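Local coordinates for ribosomal-protein-serine acetyltransferase, putative (Vibrio cholerae O1 biovar eltor, PDB 2FCK) that probably transfers an acetyl group to the N-terminal serine or alanine of a protein substrate, as a putative ribosomal-protein acetyltransferase, at residues A[10-20]-A[72-83]. Numbering follows the deposited sequence.
Sequences IVTQRLQLRLI and GFGVFERQTQTL
Strand 15-18 runs antiparallel to strand 71-77, Gln16 exchanging two backbone hydrogen bonds with Phe76 while Leu15 and Leu17 face Glu77 and Val75 in non-hydrogen-bonded pairs. At the next hydrogen-bonded pair, Arg18 N donates to Gly74 O, and a water bridges Ile20 N to Gly72 O. On the Gln16 face, the Arg18 guanidinium lies flat on the Phe76 ring, planes 12° apart and CZ 3.6 Å from the ring centroid, a cation-pi stack. Arg18 CG stands between backbone N and carbonyl carbon (chi1 56°), its extended chain carrying the group there. NE bonds Gln16 OE1 (2.9 Å) and NH1 Leu19 O (3.1 Å); both acceptors lie near the guanidinium plane, fixing its rotation, though NE approaches from above the Gln16 amide plane. NH2 salt-bridges Glu24. Leu83 CD1 rests on the ring's opposite face. The sheet's other face carries an apolar patch of Leu15, Leu17 and Val75 (Leu15 CD1 to Val75 CG1 3.8 Å), ending at Glu77, whose OE2 bonds Tyr114 of helix 114-129. Arg78 N bonds Arg14 O (2.8 Å) and NH1 bonds Gln13 O, with Val11 CG1 over the guanidinium. Such antiparallel pairing of first and second strands, connected through helices 25-33 and 51-66, characterises the GNAT fold.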
loop_
_atom_site.group_PDB
_atom_site.type_symbol
_atom_site.label_atom_id
_atom_site.label_comp_id
_atom_site.label_asym_id
_atom_site.label_seq_id
_atom_site.Cartn_x
_atom_site.Cartn_y
_atom_site.Cartn_z
ATOM N N ILE A 10 9.018 -10.728 19.178
ATOM C CA ILE A 10 10.346 -10.270 18.826
ATOM C C ILE A 10 10.941 -9.742 20.121
ATOM O O ILE A 10 10.355 -8.872 20.761
ATOM C CB ILE A 10 10.298 -9.162 17.713
ATOM C CG1 ILE A 10 9.707 -9.655 16.388
ATOM C CG2 ILE A 10 11.723 -8.601 17.486
ATOM C CD1 ILE A 10 9.287 -8.449 15.491
ATOM N N VAL A 11 12.091 -10.284 20.540
ATOM C CA VAL A 11 12.691 -9.945 21.826
ATOM C C VAL A 11 14.070 -9.333 21.606
ATOM O O VAL A 11 14.873 -9.870 20.865
ATOM C CB VAL A 11 12.836 -11.188 22.751
ATOM C CG1 VAL A 11 13.384 -10.756 24.125
ATOM C CG2 VAL A 11 11.519 -11.899 22.856
ATOM N N THR A 12 14.309 -8.208 22.239
ATOM C CA THR A 12 15.576 -7.504 22.084
ATOM C C THR A 12 16.275 -7.531 23.443
ATOM O O THR A 12 15.839 -8.218 24.334
ATOM C CB THR A 12 15.337 -6.039 21.644
ATOM O OG1 THR A 12 14.625 -5.346 22.671
ATOM C CG2 THR A 12 14.599 -5.940 20.317
ATOM N N GLN A 13 17.353 -6.768 23.624
ATOM C CA GLN A 13 18.034 -6.785 24.930
ATOM C C GLN A 13 17.100 -6.367 26.079
ATOM O O GLN A 13 17.051 -7.014 27.161
ATOM C CB GLN A 13 19.266 -5.861 24.890
ATOM C CG GLN A 13 19.955 -5.838 26.243
ATOM C CD GLN A 13 20.945 -4.704 26.408
ATOM O OE1 GLN A 13 21.107 -3.856 25.539
ATOM N NE2 GLN A 13 21.570 -4.654 27.582
ATOM N N ARG A 14 16.348 -5.294 25.846
ATOM C CA ARG A 14 15.539 -4.704 26.914
ATOM C C ARG A 14 14.017 -4.856 26.770
ATOM O O ARG A 14 13.282 -4.612 27.739
ATOM C CB ARG A 14 15.901 -3.234 27.081
ATOM C CG ARG A 14 17.393 -2.984 27.415
ATOM C CD ARG A 14 17.634 -1.512 27.531
ATOM N NE ARG A 14 17.471 -0.821 26.251
ATOM C CZ ARG A 14 17.592 0.494 26.095
ATOM N NH1 ARG A 14 17.444 1.049 24.893
ATOM N NH2 ARG A 14 17.901 1.263 27.155
ATOM N N LEU A 15 13.571 -5.285 25.587
ATOM C CA LEU A 15 12.144 -5.199 25.185
ATOM C C LEU A 15 11.574 -6.496 24.637
ATOM O O LEU A 15 12.298 -7.338 24.076
ATOM C CB LEU A 15 11.910 -4.050 24.146
ATOM C CG LEU A 15 12.444 -2.681 24.509
ATOM C CD1 LEU A 15 12.306 -1.709 23.286
ATOM C CD2 LEU A 15 11.778 -2.147 25.801
ATOM N N GLN A 16 10.256 -6.636 24.792
ATOM C CA GLN A 16 9.541 -7.796 24.307
ATOM C C GLN A 16 8.398 -7.243 23.479
ATOM O O GLN A 16 7.552 -6.512 24.012
ATOM C CB GLN A 16 9.001 -8.594 25.500
ATOM C CG GLN A 16 8.206 -9.787 25.123
ATOM C CD GLN A 16 7.456 -10.344 26.329
ATOM O OE1 GLN A 16 6.771 -9.602 27.055
ATOM N NE2 GLN A 16 7.643 -11.629 26.585
ATOM N N LEU A 17 8.391 -7.589 22.195
ATOM C CA LEU A 17 7.376 -7.118 21.256
ATOM C C LEU A 17 6.412 -8.295 21.061
ATOM O O LEU A 17 6.836 -9.348 20.586
ATOM C CB LEU A 17 8.019 -6.725 19.899
ATOM C CG LEU A 17 8.643 -5.322 19.808
ATOM C CD1 LEU A 17 9.813 -5.134 20.822
ATOM C CD2 LEU A 17 9.151 -5.173 18.389
ATOM N N ARG A 18 5.125 -8.103 21.361
ATOM C CA ARG A 18 4.149 -9.201 21.309
ATOM C C ARG A 18 2.724 -8.664 21.294
ATOM O O ARG A 18 2.493 -7.474 21.546
ATOM C CB ARG A 18 4.325 -10.102 22.544
ATOM C CG ARG A 18 4.209 -9.368 23.912
ATOM C CD ARG A 18 4.006 -10.395 25.021
ATOM N NE ARG A 18 3.987 -9.802 26.351
ATOM C CZ ARG A 18 2.891 -9.334 26.941
ATOM N NH1 ARG A 18 1.736 -9.327 26.278
ATOM N NH2 ARG A 18 2.967 -8.840 28.173
ATOM N N LEU A 19 1.765 -9.563 21.049
ATOM C CA LEU A 19 0.366 -9.186 21.145
ATOM C C LEU A 19 0.080 -8.739 22.561
ATOM O O LEU A 19 0.394 -9.459 23.542
ATOM C CB LEU A 19 -0.534 -10.391 20.896
ATOM C CG LEU A 19 -0.957 -10.502 19.461
ATOM C CD1 LEU A 19 -1.767 -11.803 19.321
ATOM C CD2 LEU A 19 -1.767 -9.290 18.928
ATOM N N ILE A 20 -0.597 -7.602 22.663
ATOM C CA ILE A 20 -1.232 -7.228 23.938
ATOM C C ILE A 20 -2.447 -8.140 24.169
ATOM O O ILE A 20 -3.250 -8.367 23.246
ATOM C CB ILE A 20 -1.671 -5.748 23.903
ATOM C CG1 ILE A 20 -0.458 -4.828 23.607
ATOM C CG2 ILE A 20 -2.379 -5.375 25.214
ATOM C CD1 ILE A 20 -0.873 -3.357 23.422
ATOM N N GLY A 72 0.166 -5.672 15.137
ATOM C CA GLY A 72 0.357 -4.536 16.083
ATOM C C GLY A 72 0.944 -5.109 17.343
ATOM O O GLY A 72 0.242 -5.826 18.054
ATOM N N PHE A 73 2.238 -4.840 17.567
ATOM C CA PHE A 73 2.979 -5.332 18.708
ATOM C C PHE A 73 2.940 -4.333 19.851
ATOM O O PHE A 73 3.360 -3.157 19.699
ATOM C CB PHE A 73 4.460 -5.512 18.371
ATOM C CG PHE A 73 4.735 -6.535 17.299
ATOM C CD1 PHE A 73 4.692 -6.177 15.949
ATOM C CD2 PHE A 73 5.147 -7.835 17.658
ATOM C CE1 PHE A 73 4.993 -7.110 14.948
ATOM C CE2 PHE A 73 5.443 -8.767 16.650
ATOM C CZ PHE A 73 5.374 -8.408 15.313
ATOM N N GLY A 74 2.482 -4.786 21.013
ATOM C CA GLY A 74 2.781 -4.026 22.223
ATOM C C GLY A 74 4.284 -4.121 22.499
ATOM O O GLY A 74 4.926 -5.177 22.299
ATOM N N VAL A 75 4.849 -3.039 22.985
ATOM C CA VAL A 75 6.269 -3.052 23.359
ATOM C C VAL A 75 6.351 -3.046 24.878
ATOM O O VAL A 75 5.936 -2.067 25.509
ATOM C CB VAL A 75 7.018 -1.820 22.755
ATOM C CG1 VAL A 75 8.540 -1.803 23.184
ATOM C CG2 VAL A 75 6.894 -1.805 21.205
ATOM N N PHE A 76 6.857 -4.155 25.441
ATOM C CA PHE A 76 6.961 -4.309 26.884
ATOM C C PHE A 76 8.415 -4.324 27.351
ATOM O O PHE A 76 9.253 -5.007 26.779
ATOM C CB PHE A 76 6.302 -5.601 27.322
ATOM C CG PHE A 76 4.834 -5.664 27.059
ATOM C CD1 PHE A 76 4.354 -6.103 25.825
ATOM C CD2 PHE A 76 3.918 -5.307 28.059
ATOM C CE1 PHE A 76 2.975 -6.183 25.587
ATOM C CE2 PHE A 76 2.525 -5.380 27.818
ATOM C CZ PHE A 76 2.054 -5.816 26.587
ATOM N N GLU A 77 8.673 -3.596 28.435
ATOM C CA GLU A 77 9.973 -3.600 29.069
ATOM C C GLU A 77 10.137 -4.970 29.717
ATOM O O GLU A 77 9.254 -5.448 30.428
ATOM C CB GLU A 77 10.004 -2.459 30.098
ATOM C CG GLU A 77 11.313 -2.173 30.758
ATOM C CD GLU A 77 11.197 -0.888 31.555
ATOM O OE1 GLU A 77 10.249 -0.768 32.370
ATOM O OE2 GLU A 77 12.018 0.015 31.339
ATOM N N ARG A 78 11.245 -5.637 29.423
ATOM C CA ARG A 78 11.365 -7.042 29.729
ATOM C C ARG A 78 11.407 -7.234 31.247
ATOM O O ARG A 78 10.769 -8.121 31.756
ATOM C CB ARG A 78 12.613 -7.651 29.090
ATOM C CG ARG A 78 12.531 -7.841 27.595
ATOM C CD ARG A 78 13.802 -8.443 27.034
ATOM N NE ARG A 78 13.926 -9.854 27.420
ATOM C CZ ARG A 78 15.037 -10.576 27.285
ATOM N NH1 ARG A 78 16.146 -10.012 26.825
ATOM N NH2 ARG A 78 15.042 -11.865 27.653
ATOM N N GLN A 79 12.118 -6.361 31.947
ATOM C CA GLN A 79 12.300 -6.573 33.393
ATOM C C GLN A 79 10.981 -6.335 34.148
ATOM O O GLN A 79 10.525 -7.184 34.907
ATOM C CB GLN A 79 13.452 -5.699 33.902
ATOM C CG GLN A 79 14.808 -6.428 33.814
ATOM C CD GLN A 79 16.021 -5.508 33.935
ATOM O OE1 GLN A 79 15.907 -4.342 34.356
ATOM N NE2 GLN A 79 17.199 -6.031 33.563
ATOM N N THR A 80 10.339 -5.205 33.881
ATOM C CA THR A 80 9.167 -4.778 34.625
ATOM C C THR A 80 7.843 -5.251 34.019
ATOM O O THR A 80 6.808 -5.203 34.677
ATOM C CB THR A 80 9.137 -3.259 34.680
ATOM O OG1 THR A 80 9.053 -2.734 33.336
ATOM C CG2 THR A 80 10.396 -2.717 35.371
ATOM N N GLN A 81 7.879 -5.679 32.752
ATOM C CA GLN A 81 6.677 -5.965 31.951
ATOM C C GLN A 81 5.745 -4.746 31.760
ATOM O O GLN A 81 4.549 -4.900 31.479
ATOM C CB GLN A 81 5.936 -7.208 32.440
ATOM C CG GLN A 81 6.545 -8.518 31.970
ATOM C CD GLN A 81 6.301 -8.804 30.496
ATOM O OE1 GLN A 81 7.229 -8.772 29.680
ATOM N NE2 GLN A 81 5.067 -9.085 30.151
ATOM N N THR A 82 6.277 -3.532 31.873
ATOM C CA THR A 82 5.400 -2.404 31.613
ATOM C C THR A 82 5.310 -2.123 30.144
ATOM O O THR A 82 6.277 -2.270 29.431
ATOM C CB THR A 82 5.676 -1.146 32.432
ATOM O OG1 THR A 82 6.221 -0.086 31.657
ATOM C CG2 THR A 82 6.502 -1.439 33.634
ATOM N N LEU A 83 4.108 -1.765 29.716
ATOM C CA LEU A 83 3.882 -1.414 28.320
ATOM C C LEU A 83 4.380 -0.020 28.043
ATOM O O LEU A 83 3.931 0.939 28.683
ATOM C CB LEU A 83 2.382 -1.491 28.047
ATOM C CG LEU A 83 1.877 -1.172 26.652
ATOM C CD1 LEU A 83 2.404 -2.175 25.620
ATOM C CD2 LEU A 83 0.324 -1.166 26.712
HETATM O O HOH W 1 14.183 -4.420 30.271
HETATM O O HOH W 2 -1.225 -6.011 20.435
#